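Local atomic coordinates of P-granule scaffold (Caenorhabditis japonica, PDB entry 5W4A), a protein that probably serves as a scaffold of germ (P) granules in the nematode germ line, with a largely helical N-terminal domain seen here as a pair of subunits. Residues E189-V192 with I193-F197; L166-D169 with F170-Y173. All coordinates share one frame; numbering follows the deposited sequence.

Both contacts are local, and they lie on consecutive helices. Contact 2 covers the start of helix 169-179 and is buried. Contact 1 lies within helix 187-201 and is only partly buried, with Glu191 and Asp195 exposed. Their centres are about 9 Å apart, and they touch. Asn196 ND2 hydrogen-bonds Asp169 OD2, Arg194 NE hydrogen-bonds Tyr173 OH, and the rings of Phe197 and Phe170 meet with their planes at about 45°. Contact 2 is a helix start whose acids are each paired, Asp171 within the chain, Asp167 with the second subunit and Asp169 with both. Contact 1 is regular helix with an outward acidic pair and an arginine packed over aliphatic carbon. Both touch the second subunit.

Contact 1: residues E189-V192 with I193-F197; sequences EVEV and IRDNF
Arg194 folds back over Val190 and Glu191, one turn earlier in helix 187-201. Its CB lies 3.4 Å from Val190 O, the carbonyl that accepts Arg194 N in a nearly straight helical bond. CG stands anti to the backbone N (chi1 -177°), and the bend at chi3 (-67°) brings the guanidinium back along the helix. The Val190 carbonyl oxygen lies over one face of that group. NE uses Tyr173 OH of helix 169-179 as acceptor. CZ sits 4.2 Å from Val190 CG1. NH1 comes within 3.7 Å of Glu191 CA. NH2 passes 3.7 Å from Val190 CG1 and forms a salt bridge with Glu182. Glu191 does not supply the charge: its OE2 is 5.8 Å from Arg194 NH1. Replacing the arginine with alanine would remove the guanidinium, and Glu182 would probably lose its positive mate, Tyr173 OH its donor and Val190 CG1 some of its cover.

On another side of the helix, Glu191 and Asp195 lie side by side and point the same way. Glu191 CG is 3.8 Å from Asp195 OD2, and the carboxylate planes are 40° apart. One water donates to both Glu191 OE2 and Asp195 OD2, at 2.7 Å each. A further face meets the second subunit: Glu189 forms a salt bridge with its Arg128, and Val192 packs on its Leu132. The backbone bonds from Ile193 to Glu189, Asp195 to Glu191 and Asn196 to Val192 complete regular alpha-helix.

The chemistry differs round the helix. The arginine charge is matched by Glu182, whereas the two neighbouring acids share a water, which probably eases their mutual repulsion at the exposed surface.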
loop_
_atom_site.group_PDB
_atom_site.type_symbol
_atom_site.label_atom_id
_atom_site.label_comp_id
_atom_site.label_asym_id
_atom_site.label_seq_id
_atom_site.Cartn_x
_atom_site.Cartn_y
_atom_site.Cartn_z
ATOM N N GLU C 189 -14.665 -7.899 -0.470
ATOM C CA GLU C 189 -13.283 -7.635 -0.837
ATOM C C GLU C 189 -12.617 -8.871 -1.433
ATOM O O GLU C 189 -11.836 -8.754 -2.383
ATOM C CB GLU C 189 -12.507 -7.146 0.382
ATOM C CG GLU C 189 -12.963 -5.751 0.830
ATOM C CD GLU C 189 -12.629 -5.415 2.264
ATOM O OE1 GLU C 189 -11.581 -5.856 2.789
ATOM O OE2 GLU C 189 -13.453 -4.691 2.912
ATOM N N VAL C 190 -12.904 -10.053 -0.872
ATOM C CA VAL C 190 -12.378 -11.293 -1.445
ATOM C C VAL C 190 -12.830 -11.433 -2.890
ATOM O O VAL C 190 -12.049 -11.816 -3.768
ATOM C CB VAL C 190 -12.804 -12.502 -0.608
ATOM C CG1 VAL C 190 -12.385 -13.838 -1.290
ATOM C CG2 VAL C 190 -12.214 -12.429 0.797
ATOM N N GLU C 191 -14.086 -11.054 -3.173
ATOM C CA GLU C 191 -14.572 -11.128 -4.549
ATOM C C GLU C 191 -13.775 -10.228 -5.491
ATOM O O GLU C 191 -13.474 -10.622 -6.619
ATOM C CB GLU C 191 -16.069 -10.803 -4.607
ATOM C CG GLU C 191 -16.609 -10.939 -6.006
ATOM C CD GLU C 191 -18.087 -10.614 -6.122
ATOM O OE1 GLU C 191 -18.571 -9.706 -5.407
ATOM O OE2 GLU C 191 -18.753 -11.270 -6.949
ATOM N N VAL C 192 -13.400 -9.016 -5.051
ATOM C CA VAL C 192 -12.576 -8.149 -5.877
ATOM C C VAL C 192 -11.195 -8.781 -6.132
ATOM O O VAL C 192 -10.675 -8.752 -7.258
ATOM C CB VAL C 192 -12.448 -6.750 -5.237
ATOM C CG1 VAL C 192 -11.481 -5.895 -6.049
ATOM C CG2 VAL C 192 -13.819 -6.094 -5.104
ATOM N N ILE C 193 -10.565 -9.331 -5.088
ATOM C CA ILE C 193 -9.266 -9.978 -5.229
ATOM C C ILE C 193 -9.362 -11.140 -6.208
ATOM O O ILE C 193 -8.517 -11.289 -7.097
ATOM C CB ILE C 193 -8.739 -10.456 -3.865
ATOM C CG1 ILE C 193 -8.488 -9.255 -2.957
ATOM C CG2 ILE C 193 -7.441 -11.263 -4.022
ATOM C CD1 ILE C 193 -8.077 -9.604 -1.541
ATOM N N ARG C 194 -10.373 -11.977 -6.023
ATOM C CA ARG C 194 -10.611 -13.096 -6.939
ATOM C C ARG C 194 -10.764 -12.601 -8.367
ATOM O O ARG C 194 -10.156 -13.143 -9.299
ATOM C CB ARG C 194 -11.842 -13.862 -6.506
ATOM C CG ARG C 194 -12.159 -15.104 -7.361
ATOM C CD ARG C 194 -13.465 -15.755 -6.907
ATOM N NE ARG C 194 -13.396 -16.358 -5.571
ATOM C CZ ARG C 194 -14.041 -15.928 -4.473
ATOM N NH1 ARG C 194 -14.848 -14.866 -4.497
ATOM N NH2 ARG C 194 -13.880 -16.580 -3.322
ATOM N N ASP C 195 -11.576 -11.564 -8.562
ATOM C CA ASP C 195 -11.799 -11.048 -9.907
ATOM C C ASP C 195 -10.538 -10.449 -10.515
ATOM O O ASP C 195 -10.314 -10.602 -11.719
ATOM C CB ASP C 195 -12.945 -10.040 -9.902
ATOM C CG ASP C 195 -14.309 -10.713 -9.786
ATOM O OD1 ASP C 195 -14.399 -11.950 -9.981
ATOM O OD2 ASP C 195 -15.304 -10.014 -9.478
ATOM N N ASN C 196 -9.685 -9.782 -9.712
ATOM C CA ASN C 196 -8.391 -9.310 -10.207
ATOM C C ASN C 196 -7.541 -10.469 -10.732
ATOM O O ASN C 196 -6.930 -10.377 -11.799
ATOM C CB ASN C 196 -7.611 -8.585 -9.113
ATOM C CG ASN C 196 -8.201 -7.236 -8.771
ATOM O OD1 ASN C 196 -9.113 -6.710 -9.448
ATOM N ND2 ASN C 196 -7.676 -6.657 -7.689
ATOM N N PHE C 197 -7.492 -11.563 -9.978
ATOM C CA PHE C 197 -6.748 -12.738 -10.424
ATOM C C PHE C 197 -7.384 -13.351 -11.672
ATOM O O PHE C 197 -6.674 -13.633 -12.658
ATOM C CB PHE C 197 -6.669 -13.764 -9.293
ATOM C CG PHE C 197 -5.992 -15.039 -9.696
ATOM C CD1 PHE C 197 -4.805 -15.005 -10.403
ATOM C CD2 PHE C 197 -6.514 -16.254 -9.329
ATOM C CE1 PHE C 197 -4.163 -16.195 -10.811
ATOM C CE2 PHE C 197 -5.852 -17.446 -9.711
ATOM C CZ PHE C 197 -4.684 -17.388 -10.435
HETATM O O HOH W 1 -17.834 -10.819 -9.423
#

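Contact 2: residues L166-D169 with F170-Y173; sequences LDLD and FDAY
Leu168 and Asp171 have matching first torsions (chi1 -68° and -70°), each with CG anti to its own carbonyl carbon. With the two residues three apart at the helix start, these torsions set the side chains side by side, pointing the same way, with Leu168 CD2 4.0 Å from Asp171 OD2. Leu168 is the N-cap of helix 169-179, and its backbone oxygen is the first acceptor. Ala172 N donates to Leu168 O at 3.1 Å, and Asp171 N adds a weak bond to the same atom. The next bond along runs from Tyr173 N to Asp169 O, 2.9 Å. One water accepts from Phe170 N (3.0 Å) and donates to Asp167 O (2.9 Å), which ties the first turn to the preceding loop.

The carboxylate of Asp171 is buried but well supplied. OD1 bonds Thr16 OG1, and OD2 takes the backbone N-H groups of Tyr17 and Phe18. The nearby helix start would probably favour its negative charge. Asp169 OD2 accepts Asn196 ND2 of helix 187-201, while Asp169 OD1 and Asp167 OD1 form salt bridges with Lys134 of the second subunit. The helix start thus sits between strand 14-16, which Phe170 packs against, helix 187-201 and the subunit interface.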
loop_
_atom_site.group_PDB
_atom_site.type_symbol
_atom_site.label_atom_id
_atom_site.label_comp_id
_atom_site.label_asym_id
_atom_site.label_seq_id
_atom_site.Cartn_x
_atom_site.Cartn_y
_atom_site.Cartn_z
ATOM N N LEU C 166 0.999 -4.863 -5.280
ATOM C CA LEU C 166 2.112 -5.362 -6.085
ATOM C C LEU C 166 1.646 -6.306 -7.195
ATOM O O LEU C 166 2.460 -7.028 -7.791
ATOM C CB LEU C 166 3.118 -6.069 -5.175
ATOM C CG LEU C 166 3.706 -5.247 -4.029
ATOM C CD1 LEU C 166 4.482 -6.120 -3.052
ATOM C CD2 LEU C 166 4.610 -4.190 -4.632
ATOM N N ASP C 167 0.349 -6.293 -7.501
ATOM C CA ASP C 167 -0.265 -7.217 -8.442
ATOM C C ASP C 167 0.036 -8.663 -8.058
ATOM O O ASP C 167 0.189 -9.540 -8.914
ATOM C CB ASP C 167 0.155 -6.902 -9.880
ATOM C CG ASP C 167 -0.484 -5.616 -10.410
ATOM O OD1 ASP C 167 -1.362 -5.032 -9.734
ATOM O OD2 ASP C 167 -0.104 -5.189 -11.527
ATOM N N LEU C 168 0.055 -8.922 -6.743
ATOM C CA LEU C 168 0.152 -10.264 -6.171
ATOM C C LEU C 168 -1.210 -10.744 -5.675
ATOM O O LEU C 168 -1.315 -11.477 -4.681
ATOM C CB LEU C 168 1.213 -10.283 -5.063
ATOM C CG LEU C 168 2.649 -10.081 -5.557
ATOM C CD1 LEU C 168 3.601 -9.956 -4.395
ATOM C CD2 LEU C 168 3.070 -11.211 -6.517
ATOM N N ASP C 169 -2.263 -10.398 -6.425
ATOM C CA ASP C 169 -3.612 -10.880 -6.138
ATOM C C ASP C 169 -3.683 -12.396 -6.005
ATOM O O ASP C 169 -4.433 -12.897 -5.162
ATOM C CB ASP C 169 -4.571 -10.375 -7.225
ATOM C CG ASP C 169 -4.419 -8.887 -7.457
ATOM O OD1 ASP C 169 -3.399 -8.490 -8.088
ATOM O OD2 ASP C 169 -5.289 -8.136 -6.952
ATOM N N PHE C 170 -2.925 -13.147 -6.818
ATOM C CA PHE C 170 -2.914 -14.595 -6.667
ATOM C C PHE C 170 -2.520 -15.007 -5.251
ATOM O O PHE C 170 -3.145 -15.885 -4.646
ATOM C CB PHE C 170 -1.951 -15.215 -7.689
ATOM C CG PHE C 170 -1.743 -16.683 -7.531
ATOM C CD1 PHE C 170 -2.811 -17.563 -7.748
ATOM C CD2 PHE C 170 -0.507 -17.209 -7.177
ATOM C CE1 PHE C 170 -2.622 -18.929 -7.661
ATOM C CE2 PHE C 170 -0.322 -18.596 -7.096
ATOM C CZ PHE C 170 -1.388 -19.435 -7.325
ATOM N N ASP C 171 -1.466 -14.407 -4.715
ATOM C CA ASP C 171 -0.996 -14.802 -3.394
ATOM C C ASP C 171 -2.035 -14.442 -2.341
ATOM O O ASP C 171 -2.276 -15.235 -1.409
ATOM C CB ASP C 171 0.335 -14.125 -3.078
ATOM C CG ASP C 171 1.495 -14.650 -3.890
ATOM O OD1 ASP C 171 1.302 -15.650 -4.627
ATOM O OD2 ASP C 171 2.603 -14.050 -3.786
ATOM N N ALA C 172 -2.629 -13.246 -2.449
ATOM C CA ALA C 172 -3.666 -12.860 -1.498
ATOM C C ALA C 172 -4.823 -13.836 -1.546
ATOM O O ALA C 172 -5.358 -14.229 -0.498
ATOM C CB ALA C 172 -4.142 -11.430 -1.778
ATOM N N TYR C 173 -5.186 -14.280 -2.752
ATOM C CA TYR C 173 -6.275 -15.246 -2.928
ATOM C C TYR C 173 -5.930 -16.595 -2.310
ATOM O O TYR C 173 -6.760 -17.193 -1.612
ATOM C CB TYR C 173 -6.603 -15.396 -4.416
ATOM C CG TYR C 173 -7.828 -16.250 -4.643
ATOM C CD1 TYR C 173 -9.085 -15.762 -4.294
ATOM C CD2 TYR C 173 -7.730 -17.529 -5.132
ATOM C CE1 TYR C 173 -10.214 -16.514 -4.451
ATOM C CE2 TYR C 173 -8.906 -18.309 -5.332
ATOM C CZ TYR C 173 -10.120 -17.777 -4.971
ATOM O OH TYR C 173 -11.310 -18.483 -5.092
HETATM O O HOH W 2 -0.955 -12.165 -8.834
#